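Local coordinates for fusarinine C esterase sidJ (Aspergillus fumigatus, PDB 6GUP), which hydrolyses the ester bonds of the siderophore fusarinine C, yielding fusarinine and iron, but does not act on triacetylfusarinine C, at residues Thr52-Asp57 and Ile161-Val166; Lys277-Phe282 and Leu346-Ala351; Asn324-His327 and Asp333-Glu336; His327-Asp332 and Glu336-Leu341. All coordinates share one frame; numbering follows the deposited sequence.

Interaction 1. Residues Thr52-Asp57 and Ile161-Val166; sequences TSYLAD and IMQAPV
Next to the probable Ser-His-Asp triad of this alpha/beta-hydrolase, Y54 meets Q163 in a buried contact between the start of helix 55-61 and the C-terminal end of strand 159-163. Y54 is the N-cap residue of the helix and the third residue of a type II' turn running from T52 to L55. The two backbones stay well apart, with their nearest CA atoms, those of Y54 and Q163, separated by 11.0 Å, so two side chains do all the bridging. The phenol OH donates to Q163 OE1 at 3.1 Å. It arrives at 97° to the C=O and lies out of the amide plane, so neither lone pair is addressed directly. From the ring's side, OE1 sits at the edge, and ring and amide stand almost perpendicular, 84° apart. The hydroxyl also lies over the aliphatic part of the glutamine, 3.2 Å from Q163 CG, while S53 OG comes 3.7 Å above one face of the Y54 ring, displaced to its rim. H122 ND1 bonds to the same OE1, and the H327 carbonyl takes the amide NE2. Both ends of the Q163 amide are therefore bonded, which would fix its orientation between H122, which precedes the probable nucleophile S123, and the loop carrying H327.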
loop_
_atom_site.group_PDB
_atom_site.type_symbol
_atom_site.label_atom_id
_atom_site.label_comp_id
_atom_site.label_asym_id
_atom_site.label_seq_id
_atom_site.Cartn_x
_atom_site.Cartn_y
_atom_site.Cartn_z
ATOM N N THR A 52 8.493 -1.065 9.974
ATOM C CA THR A 52 9.906 -0.985 10.353
ATOM C C THR A 52 10.145 -1.869 11.579
ATOM O O THR A 52 10.351 -3.069 11.426
ATOM C CB THR A 52 10.359 0.473 10.590
ATOM O OG1 THR A 52 9.383 1.164 11.381
ATOM C CG2 THR A 52 10.537 1.192 9.267
ATOM N N SER A 53 10.097 -1.291 12.782
ATOM C CA SER A 53 10.289 -2.028 14.040
ATOM C C SER A 53 11.582 -2.877 14.084
ATOM O O SER A 53 12.682 -2.324 14.018
ATOM C CB SER A 53 9.028 -2.852 14.365
ATOM O OG SER A 53 8.831 -3.915 13.448
ATOM N N TYR A 54 11.439 -4.203 14.159
ATOM C CA TYR A 54 12.564 -5.143 14.310
ATOM C C TYR A 54 12.825 -5.921 13.018
ATOM O O TYR A 54 13.615 -6.870 13.009
ATOM C CB TYR A 54 12.287 -6.129 15.462
ATOM C CG TYR A 54 10.917 -6.779 15.399
ATOM C CD1 TYR A 54 10.666 -7.868 14.560
ATOM C CD2 TYR A 54 9.859 -6.279 16.160
ATOM C CE1 TYR A 54 9.407 -8.447 14.493
ATOM C CE2 TYR A 54 8.598 -6.849 16.099
ATOM C CZ TYR A 54 8.376 -7.932 15.267
ATOM O OH TYR A 54 7.125 -8.493 15.213
ATOM N N LEU A 55 12.182 -5.504 11.927
ATOM C CA LEU A 55 12.132 -6.305 10.702
ATOM C C LEU A 55 13.491 -6.382 10.005
ATOM O O LEU A 55 13.847 -7.426 9.454
ATOM C CB LEU A 55 11.061 -5.750 9.746
ATOM C CG LEU A 55 10.162 -6.706 8.954
ATOM C CD1 LEU A 55 9.777 -7.952 9.741
ATOM C CD2 LEU A 55 8.912 -5.952 8.523
ATOM N N ALA A 56 14.240 -5.280 10.040
ATOM C CA ALA A 56 15.600 -5.239 9.498
ATOM C C ALA A 56 16.541 -6.180 10.251
ATOM O O ALA A 56 17.312 -6.912 9.630
ATOM C CB ALA A 56 16.143 -3.818 9.536
ATOM N N ASP A 57 16.466 -6.150 11.582
ATOM C CA ASP A 57 17.267 -7.038 12.437
ATOM C C ASP A 57 16.903 -8.512 12.245
ATOM O O ASP A 57 17.782 -9.375 12.282
ATOM C CB ASP A 57 17.116 -6.657 13.920
ATOM C CG ASP A 57 17.720 -5.292 14.252
ATOM O OD1 ASP A 57 18.416 -4.697 13.401
ATOM O OD2 ASP A 57 17.494 -4.809 15.382
ATOM N N ILE A 161 2.978 -17.206 14.725
ATOM C CA ILE A 161 3.513 -16.307 15.750
ATOM C C ILE A 161 2.644 -15.048 15.799
ATOM O O ILE A 161 2.243 -14.527 14.758
ATOM C CB ILE A 161 4.991 -15.925 15.473
ATOM C CG1 ILE A 161 5.873 -17.180 15.371
ATOM C CG2 ILE A 161 5.531 -15.010 16.572
ATOM C CD1 ILE A 161 7.231 -16.938 14.747
ATOM N N MET A 162 2.355 -14.573 17.011
ATOM C CA MET A 162 1.654 -13.305 17.219
ATOM C C MET A 162 2.488 -12.425 18.144
ATOM O O MET A 162 2.690 -12.762 19.311
ATOM C CB MET A 162 0.265 -13.538 17.818
ATOM C CG MET A 162 -0.625 -14.446 16.984
ATOM S SD MET A 162 -2.386 -14.273 17.350
ATOM C CE MET A 162 -2.501 -15.046 18.958
ATOM N N GLN A 163 2.979 -11.308 17.612
ATOM C CA GLN A 163 3.829 -10.383 18.358
ATOM C C GLN A 163 3.005 -9.175 18.796
ATOM O O GLN A 163 2.455 -8.461 17.956
ATOM C CB GLN A 163 5.011 -9.947 17.490
ATOM C CG GLN A 163 6.066 -9.119 18.215
ATOM C CD GLN A 163 5.769 -7.627 18.236
ATOM O OE1 GLN A 163 5.340 -7.052 17.238
ATOM N NE2 GLN A 163 6.008 -6.993 19.377
ATOM N N ALA A 164 2.934 -8.960 20.110
ATOM C CA ALA A 164 2.139 -7.887 20.713
ATOM C C ALA A 164 0.676 -7.841 20.223
ATOM O O ALA A 164 0.222 -6.804 19.725
ATOM C CB ALA A 164 2.830 -6.542 20.503
ATOM N N PRO A 165 -0.059 -8.970 20.348
ATOM C CA PRO A 165 -1.494 -8.940 20.044
ATOM C C PRO A 165 -2.247 -8.185 21.138
ATOM O O PRO A 165 -2.444 -8.709 22.238
ATOM C CB PRO A 165 -1.883 -10.422 20.007
ATOM C CG PRO A 165 -0.888 -11.095 20.880
ATOM C CD PRO A 165 0.388 -10.318 20.752
ATOM N N VAL A 166 -2.647 -6.957 20.820
ATOM C CA VAL A 166 -3.160 -6.005 21.799
ATOM C C VAL A 166 -4.548 -5.533 21.371
ATOM O O VAL A 166 -4.789 -5.276 20.190
ATOM C CB VAL A 166 -2.183 -4.811 21.937
ATOM C CG1 VAL A 166 -2.806 -3.637 22.685
ATOM C CG2 VAL A 166 -0.907 -5.264 22.637
#

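Interaction 2. Residues Lys277-Phe282 and Leu346-Ala351; sequences KLMVLF and LGYLSA
Y348 and M279 form the packed half of a contact between helix 335-353, which ends the alpha/beta-hydrolase fold, and strand 278-283 of its central sheet. The backbones come closest at these two residues, with CA atoms 8.2 Å apart, and both side chains are buried. They slide past each other in opposite directions. The methionine chain is extended through its first two torsions and then bends at chi3 (68°), which turns the methyl CE back to 3.6 Å from Y348 CB. M279 SD stands 4.9 Å from the ring centroid, 58° off the ring normal, an oblique Met-aromatic contact. M279 CB adds a further apolar touch, 3.9 Å from Y348 CE2. V118 and I161 of the sheet add apolar packing to the tyrosine.

At K277 the character changes. This residue is partly exposed, and its side chain approaches the ring only through CB, 4.1 Å from Y348 CE2, before bending away so that NZ bonds to the carbonyls of A313 and W315. What joins K277 to the helix is mainly polar. Y348 OH, carried in from the helix with CG anti to the backbone N (chi1 176°), donates to K277 O at 2.6 Å and also bonds to A160 N on adjacent strand 159-163. A water completes this more exposed side, accepting from K277 N at 2.9 Å and donating to Y348 OH at 3.1 Å.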
loop_
_atom_site.group_PDB
_atom_site.type_symbol
_atom_site.label_atom_id
_atom_site.label_comp_id
_atom_site.label_asym_id
_atom_site.label_seq_id
_atom_site.Cartn_x
_atom_site.Cartn_y
_atom_site.Cartn_z
ATOM N N LYS A 277 3.024 -25.120 16.323
ATOM C CA LYS A 277 2.822 -24.396 17.580
ATOM C C LYS A 277 2.384 -22.949 17.361
ATOM O O LYS A 277 2.760 -22.326 16.367
ATOM C CB LYS A 277 4.107 -24.416 18.418
ATOM C CG LYS A 277 4.764 -25.786 18.567
ATOM C CD LYS A 277 3.962 -26.724 19.460
ATOM C CE LYS A 277 4.417 -26.649 20.907
ATOM N NZ LYS A 277 3.361 -27.119 21.844
ATOM N N LEU A 278 1.583 -22.431 18.294
ATOM C CA LEU A 278 1.248 -21.006 18.353
ATOM C C LEU A 278 2.106 -20.342 19.424
ATOM O O LEU A 278 1.946 -20.639 20.612
ATOM C CB LEU A 278 -0.237 -20.799 18.678
ATOM C CG LEU A 278 -0.701 -19.350 18.901
ATOM C CD1 LEU A 278 -0.510 -18.503 17.647
ATOM C CD2 LEU A 278 -2.150 -19.314 19.354
ATOM N N MET A 279 3.008 -19.451 19.009
ATOM C CA MET A 279 3.815 -18.668 19.949
ATOM C C MET A 279 3.328 -17.223 20.017
ATOM O O MET A 279 3.304 -16.524 19.005
ATOM C CB MET A 279 5.298 -18.698 19.573
ATOM C CG MET A 279 6.198 -18.100 20.649
ATOM S SD MET A 279 7.954 -18.417 20.410
ATOM C CE MET A 279 8.272 -17.434 18.948
ATOM N N VAL A 280 2.943 -16.787 21.215
ATOM C CA VAL A 280 2.573 -15.396 21.475
ATOM C C VAL A 280 3.726 -14.700 22.203
ATOM O O VAL A 280 4.208 -15.195 23.221
ATOM C CB VAL A 280 1.278 -15.306 22.312
ATOM C CG1 VAL A 280 0.916 -13.856 22.619
ATOM C CG2 VAL A 280 0.130 -15.984 21.575
ATOM N N LEU A 281 4.156 -13.558 21.669
ATOM C CA LEU A 281 5.224 -12.754 22.263
ATOM C C LEU A 281 4.673 -11.407 22.720
ATOM O O LEU A 281 4.560 -10.470 21.924
ATOM C CB LEU A 281 6.363 -12.547 21.259
ATOM C CG LEU A 281 7.072 -13.794 20.730
ATOM C CD1 LEU A 281 8.086 -13.402 19.667
ATOM C CD2 LEU A 281 7.751 -14.573 21.846
ATOM N N PHE A 282 4.313 -11.322 24.000
ATOM C CA PHE A 282 3.899 -10.052 24.600
ATOM C C PHE A 282 5.097 -9.150 24.851
ATOM O O PHE A 282 6.221 -9.622 25.021
ATOM C CB PHE A 282 3.171 -10.252 25.943
ATOM C CG PHE A 282 1.678 -10.469 25.841
ATOM C CD1 PHE A 282 0.936 -10.157 24.693
ATOM C CD2 PHE A 282 0.993 -10.948 26.953
ATOM C CE1 PHE A 282 -0.434 -10.357 24.659
ATOM C CE2 PHE A 282 -0.379 -11.144 26.919
ATOM C CZ PHE A 282 -1.091 -10.851 25.772
ATOM N N LEU A 346 14.127 -16.944 15.926
ATOM C CA LEU A 346 15.099 -17.910 15.379
ATOM C C LEU A 346 15.080 -19.256 16.112
ATOM O O LEU A 346 15.209 -20.306 15.478
ATOM C CB LEU A 346 16.525 -17.334 15.363
ATOM C CG LEU A 346 16.930 -16.607 14.075
ATOM C CD1 LEU A 346 16.119 -15.339 13.850
ATOM C CD2 LEU A 346 18.417 -16.287 14.097
ATOM N N GLY A 347 14.915 -19.216 17.435
ATOM C CA GLY A 347 14.776 -20.429 18.250
ATOM C C GLY A 347 13.513 -21.216 17.944
ATOM O O GLY A 347 13.541 -22.447 17.895
ATOM N N TYR A 348 12.406 -20.499 17.748
ATOM C CA TYR A 348 11.140 -21.093 17.306
ATOM C C TYR A 348 11.287 -21.760 15.933
ATOM O O TYR A 348 10.855 -22.899 15.739
ATOM C CB TYR A 348 10.042 -20.018 17.259
ATOM C CG TYR A 348 8.708 -20.493 16.729
ATOM C CD1 TYR A 348 8.418 -20.451 15.362
ATOM C CD2 TYR A 348 7.731 -20.979 17.593
ATOM C CE1 TYR A 348 7.197 -20.889 14.875
ATOM C CE2 TYR A 348 6.504 -21.417 17.116
ATOM C CZ TYR A 348 6.244 -21.369 15.757
ATOM O OH TYR A 348 5.037 -21.800 15.278
ATOM N N LEU A 349 11.890 -21.037 14.990
ATOM C CA LEU A 349 12.116 -21.546 13.631
ATOM C C LEU A 349 13.119 -22.709 13.577
ATOM O O LEU A 349 12.964 -23.615 12.753
ATOM C CB LEU A 349 12.573 -20.413 12.700
ATOM C CG LEU A 349 11.577 -19.278 12.411
ATOM C CD1 LEU A 349 12.260 -18.187 11.601
ATOM C CD2 LEU A 349 10.332 -19.770 11.686
ATOM N N SER A 350 14.132 -22.683 14.446
ATOM C CA SER A 350 15.117 -23.774 14.545
ATOM C C SER A 350 14.493 -25.083 15.033
ATOM O O SER A 350 14.777 -26.151 14.486
ATOM C CB SER A 350 16.268 -23.388 15.478
ATOM O OG SER A 350 16.973 -22.262 14.988
ATOM N N ALA A 351 13.655 -24.987 16.066
ATOM C CA ALA A 351 12.919 -26.141 16.605
ATOM C C ALA A 351 11.978 -26.771 15.578
ATOM O O ALA A 351 11.748 -27.983 15.601
ATOM C CB ALA A 351 12.132 -25.730 17.842
HETATM O O HOH W 1 5.510 -24.819 14.871
#

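Interaction 3. Residues Asn324-His327 and Asp333-Glu336; sequences NASH and DQAE
Q334 reaches from the N-cap position of helix 335-353 across to N324, A325 and S326, and its side chain makes nearly all of the contact. At the root, CB lies 3.5 Å from L329 O, a carbonyl of the intervening loop. CG comes next, set beside the backbone N by chi1 (-63°) and passing 3.7 Å from S326 OG. The chain then bends at chi2 (-72°), which folds it round and presents the amide to the opposing backbone. There CD is 3.5 Å from the same S326 OG, a packing approach without a hydrogen bond; that hydroxyl instead makes a weak bond to L329 N.

The segment so met belongs to the loop after strand 320-322, the last strand of the sheet; in the alpha/beta-hydrolase fold this loop carries the histidine. H327 lies next to S326 and bonds S123 OG through NE2 and D286 OD2 through ND1, geometry consistent with a catalytic triad.

At the tip, the two amide atoms of Q334 engage backbone groups two residues apart. OE1 accepts from S326 N at 2.9 Å, with the donor standing above the amide's carbonyl plane, and it also rests 3.3 Å from A325 CA. NE2 donates to N324 O at 3.1 Å; here the bond runs in the carbonyl plane of N324 and close to the plane of the glutamine amide, with an N-H...O angle of 158°. NE2 also donates to D333 OD2, 3.0 Å away, meeting that carboxylate from above its plane.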
loop_
_atom_site.group_PDB
_atom_site.type_symbol
_atom_site.label_atom_id
_atom_site.label_comp_id
_atom_site.label_asym_id
_atom_site.label_seq_id
_atom_site.Cartn_x
_atom_site.Cartn_y
_atom_site.Cartn_z
ATOM N N ASN A 324 11.019 -5.592 29.366
ATOM C CA ASN A 324 11.316 -4.203 28.964
ATOM C C ASN A 324 10.952 -3.822 27.517
ATOM O O ASN A 324 11.282 -2.716 27.080
ATOM C CB ASN A 324 12.796 -3.861 29.229
ATOM C CG ASN A 324 13.244 -4.219 30.635
ATOM O OD1 ASN A 324 14.272 -4.870 30.822
ATOM N ND2 ASN A 324 12.473 -3.798 31.631
ATOM N N ALA A 325 10.256 -4.699 26.789
ATOM C CA ALA A 325 9.923 -4.440 25.388
ATOM C C ALA A 325 8.733 -3.496 25.305
ATOM O O ALA A 325 7.788 -3.627 26.077
ATOM C CB ALA A 325 9.610 -5.736 24.655
ATOM N N SER A 326 8.787 -2.555 24.368
ATOM C CA SER A 326 7.658 -1.678 24.069
ATOM C C SER A 326 6.805 -2.385 23.019
ATOM O O SER A 326 7.152 -3.484 22.576
ATOM C CB SER A 326 8.144 -0.316 23.562
ATOM O OG SER A 326 8.765 -0.423 22.294
ATOM N N HIS A 327 5.696 -1.761 22.626
ATOM C CA HIS A 327 4.753 -2.369 21.679
ATOM C C HIS A 327 5.408 -2.751 20.350
ATOM O O HIS A 327 5.303 -3.898 19.910
ATOM C CB HIS A 327 3.573 -1.429 21.415
ATOM C CG HIS A 327 2.521 -2.023 20.532
ATOM N ND1 HIS A 327 1.652 -3.001 20.965
ATOM C CD2 HIS A 327 2.209 -1.789 19.235
ATOM C CE1 HIS A 327 0.845 -3.338 19.975
ATOM N NE2 HIS A 327 1.161 -2.617 18.914
ATOM N N ASP A 333 16.530 2.860 22.919
ATOM C CA ASP A 333 16.301 2.109 24.168
ATOM C C ASP A 333 16.046 0.602 23.957
ATOM O O ASP A 333 16.498 -0.226 24.751
ATOM C CB ASP A 333 15.112 2.758 24.912
ATOM C CG ASP A 333 14.559 1.896 26.036
ATOM O OD1 ASP A 333 15.332 1.513 26.939
ATOM O OD2 ASP A 333 13.342 1.613 26.019
ATOM N N GLN A 334 15.342 0.269 22.876
ATOM C CA GLN A 334 14.861 -1.092 22.595
ATOM C C GLN A 334 15.834 -2.038 21.865
ATOM O O GLN A 334 15.410 -3.090 21.378
ATOM C CB GLN A 334 13.555 -0.989 21.792
ATOM C CG GLN A 334 12.430 -0.308 22.552
ATOM C CD GLN A 334 11.882 -1.173 23.663
ATOM O OE1 GLN A 334 11.540 -2.332 23.441
ATOM N NE2 GLN A 334 11.782 -0.614 24.865
ATOM N N ALA A 335 17.122 -1.693 21.804
ATOM C CA ALA A 335 18.136 -2.559 21.182
ATOM C C ALA A 335 18.187 -3.970 21.783
ATOM O O ALA A 335 18.261 -4.955 21.045
ATOM C CB ALA A 335 19.510 -1.907 21.265
ATOM N N GLU A 336 18.135 -4.057 23.113
ATOM C CA GLU A 336 18.234 -5.344 23.821
ATOM C C GLU A 336 16.955 -6.200 23.705
ATOM O O GLU A 336 17.057 -7.399 23.428
ATOM C CB GLU A 336 18.679 -5.135 25.285
ATOM C CG GLU A 336 18.790 -6.404 26.129
ATOM C CD GLU A 336 17.482 -6.830 26.784
ATOM O OE1 GLU A 336 17.128 -8.022 26.670
ATOM O OE2 GLU A 336 16.810 -5.982 27.411
#

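Interaction 4. Residues His327-Asp332 and Glu336-Leu341; sequences HALSND and EPRNFL
The loop 327-332 passes beside the first turns of helix 335-353, nearest at L329 and R338, whose CA atoms are 6.2 Å apart, and L329 itself has a left-handed backbone conformation. Its side chain is directed at the helix and buried there. CD2 does most of the touching: it lies 3.6 Å from L341 CD1, one turn along from P337, and 4.0 Å from P337 CB, while CD1 also reaches the L341 methyl. L329 CB packs against the aliphatic part of the arginine, 3.6 Å from R338 CG.

R338 supplies the polar half. Its chain bends at chi3 (-55°), which brings NH2 round to two loop carbonyls, L329 O at 2.9 Å and N331 O at 3.0 Å. Both oxygens lie in the guanidinium plane, at its edge. The bond to N331 is the straighter, with an N-H...O angle of 166°, and meets the carbonyl nearly head-on; that to L329 is tilted from the carbonyl plane. One nitrogen thus ties together two residues of the loop, although N331 is poorly ordered.

NE forms a salt bridge to D57 of helix 55-61, and the aliphatic CD of the same chain packs on Y54, so the arginine links the loop with two helices. On the apolar side, L329 and L341 both rest on Q163 at the end of strand 159-163.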
loop_
_atom_site.group_PDB
_atom_site.type_symbol
_atom_site.label_atom_id
_atom_site.label_comp_id
_atom_site.label_asym_id
_atom_site.label_seq_id
_atom_site.Cartn_x
_atom_site.Cartn_y
_atom_site.Cartn_z
ATOM N N HIS A 327 5.696 -1.761 22.626
ATOM C CA HIS A 327 4.753 -2.369 21.679
ATOM C C HIS A 327 5.408 -2.751 20.350
ATOM O O HIS A 327 5.303 -3.898 19.910
ATOM C CB HIS A 327 3.573 -1.429 21.415
ATOM C CG HIS A 327 2.521 -2.023 20.532
ATOM N ND1 HIS A 327 1.652 -3.001 20.965
ATOM C CD2 HIS A 327 2.209 -1.789 19.235
ATOM C CE1 HIS A 327 0.845 -3.338 19.975
ATOM N NE2 HIS A 327 1.161 -2.617 18.914
ATOM N N ALA A 328 6.079 -1.781 19.732
ATOM C CA ALA A 328 6.749 -1.974 18.441
ATOM C C ALA A 328 8.277 -2.103 18.544
ATOM O O ALA A 328 8.930 -2.347 17.531
ATOM C CB ALA A 328 6.382 -0.837 17.498
ATOM N N LEU A 329 8.838 -1.948 19.748
ATOM C CA LEU A 329 10.289 -2.053 19.979
ATOM C C LEU A 329 11.082 -1.068 19.095
ATOM O O LEU A 329 12.155 -1.394 18.580
ATOM C CB LEU A 329 10.774 -3.505 19.784
ATOM C CG LEU A 329 10.145 -4.597 20.669
ATOM C CD1 LEU A 329 8.788 -5.070 20.156
ATOM C CD2 LEU A 329 11.087 -5.789 20.790
ATOM N N SER A 330 10.543 0.144 18.947
ATOM C CA SER A 330 11.037 1.127 17.968
ATOM C C SER A 330 12.279 1.905 18.406
ATOM O O SER A 330 13.090 2.296 17.564
ATOM C CB SER A 330 9.935 2.139 17.635
ATOM O OG SER A 330 8.718 1.494 17.309
ATOM N N ASN A 331 12.423 2.127 19.712
ATOM C CA ASN A 331 13.404 3.084 20.244
ATOM C C ASN A 331 14.856 2.621 20.104
ATOM O O ASN A 331 15.132 1.478 19.734
ATOM C CB ASN A 331 13.127 3.376 21.730
ATOM C CG ASN A 331 11.712 3.865 21.990
ATOM O OD1 ASN A 331 11.083 4.486 21.132
ATOM N ND2 ASN A 331 11.205 3.587 23.186
ATOM N N ASP A 332 15.770 3.537 20.415
ATOM C CA ASP A 332 17.189 3.217 20.609
ATOM C C ASP A 332 17.369 2.490 21.949
ATOM O O ASP A 332 18.253 1.641 22.095
ATOM C CB ASP A 332 18.037 4.493 20.567
ATOM C CG ASP A 332 17.969 5.202 19.219
ATOM O OD1 ASP A 332 17.901 6.450 19.207
ATOM O OD2 ASP A 332 17.981 4.517 18.174
ATOM N N GLU A 336 18.135 -4.057 23.113
ATOM C CA GLU A 336 18.234 -5.344 23.821
ATOM C C GLU A 336 16.955 -6.200 23.705
ATOM O O GLU A 336 17.057 -7.399 23.428
ATOM C CB GLU A 336 18.679 -5.135 25.285
ATOM C CG GLU A 336 18.790 -6.404 26.129
ATOM C CD GLU A 336 17.482 -6.830 26.784
ATOM O OE1 GLU A 336 17.128 -8.022 26.670
ATOM O OE2 GLU A 336 16.810 -5.982 27.411
ATOM N N PRO A 337 15.758 -5.605 23.928
ATOM C CA PRO A 337 14.510 -6.347 23.671
ATOM C C PRO A 337 14.315 -6.809 22.223
ATOM O O PRO A 337 13.797 -7.908 22.005
ATOM C CB PRO A 337 13.418 -5.343 24.049
ATOM C CG PRO A 337 14.050 -4.470 25.064
ATOM C CD PRO A 337 15.492 -4.356 24.671
ATOM N N ARG A 338 14.703 -5.977 21.255
ATOM C CA ARG A 338 14.673 -6.374 19.839
ATOM C C ARG A 338 15.533 -7.602 19.586
ATOM O O ARG A 338 15.078 -8.563 18.967
ATOM C CB ARG A 338 15.152 -5.251 18.911
ATOM C CG ARG A 338 14.062 -4.305 18.441
ATOM C CD ARG A 338 14.433 -3.677 17.105
ATOM N NE ARG A 338 15.731 -3.005 17.152
ATOM C CZ ARG A 338 15.972 -1.830 17.740
ATOM N NH1 ARG A 338 17.204 -1.326 17.711
ATOM N NH2 ARG A 338 15.006 -1.150 18.360
ATOM N N ASN A 339 16.776 -7.559 20.065
ATOM C CA ASN A 339 17.708 -8.680 19.906
ATOM C C ASN A 339 17.168 -9.955 20.549
ATOM O O ASN A 339 17.304 -11.042 19.984
ATOM C CB ASN A 339 19.076 -8.349 20.508
ATOM C CG ASN A 339 20.143 -9.350 20.105
ATOM O OD1 ASN A 339 20.460 -9.489 18.923
ATOM N ND2 ASN A 339 20.702 -10.053 21.084
ATOM N N PHE A 340 16.563 -9.809 21.726
ATOM C CA PHE A 340 15.938 -10.933 22.419
ATOM C C PHE A 340 14.759 -11.488 21.626
ATOM O O PHE A 340 14.667 -12.699 21.421
ATOM C CB PHE A 340 15.476 -10.521 23.815
ATOM C CG PHE A 340 15.005 -11.670 24.653
ATOM C CD1 PHE A 340 15.920 -12.531 25.250
ATOM C CD2 PHE A 340 13.649 -11.907 24.834
ATOM C CE1 PHE A 340 15.490 -13.601 26.019
ATOM C CE2 PHE A 340 13.210 -12.973 25.602
ATOM C CZ PHE A 340 14.132 -13.822 26.195
ATOM N N LEU A 341 13.875 -10.597 21.177
ATOM C CA LEU A 341 12.714 -10.973 20.360
ATOM C C LEU A 341 13.136 -11.741 19.113
ATOM O O LEU A 341 12.566 -12.788 18.807
ATOM C CB LEU A 341 11.911 -9.733 19.953
ATOM C CG LEU A 341 10.575 -9.975 19.229
ATOM C CD1 LEU A 341 9.583 -8.877 19.575
ATOM C CD2 LEU A 341 10.722 -10.085 17.712
#

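Interactions 1 and 2 lie in the buried interior and both reach the central sheet, on the neighbouring strands 159-163 and 278-283, joined directly by backbone bonds such as M162 O to L281 N. Interactions 3 and 4 are only partly buried; their centres are about 4 Å apart, and they share H327 and E336. Helix 335-353 serves three contacts, with its start in 3 and 4 and a later part in 2. The chemistry follows position: each interior contact has one phenol hydrogen bond, with thioether packing added in 2, whereas the loop contacts use an amide or guanidinium to grip backbone groups. Polar side chains tie 1 to 3 and 4; strand backbones tie it to 2.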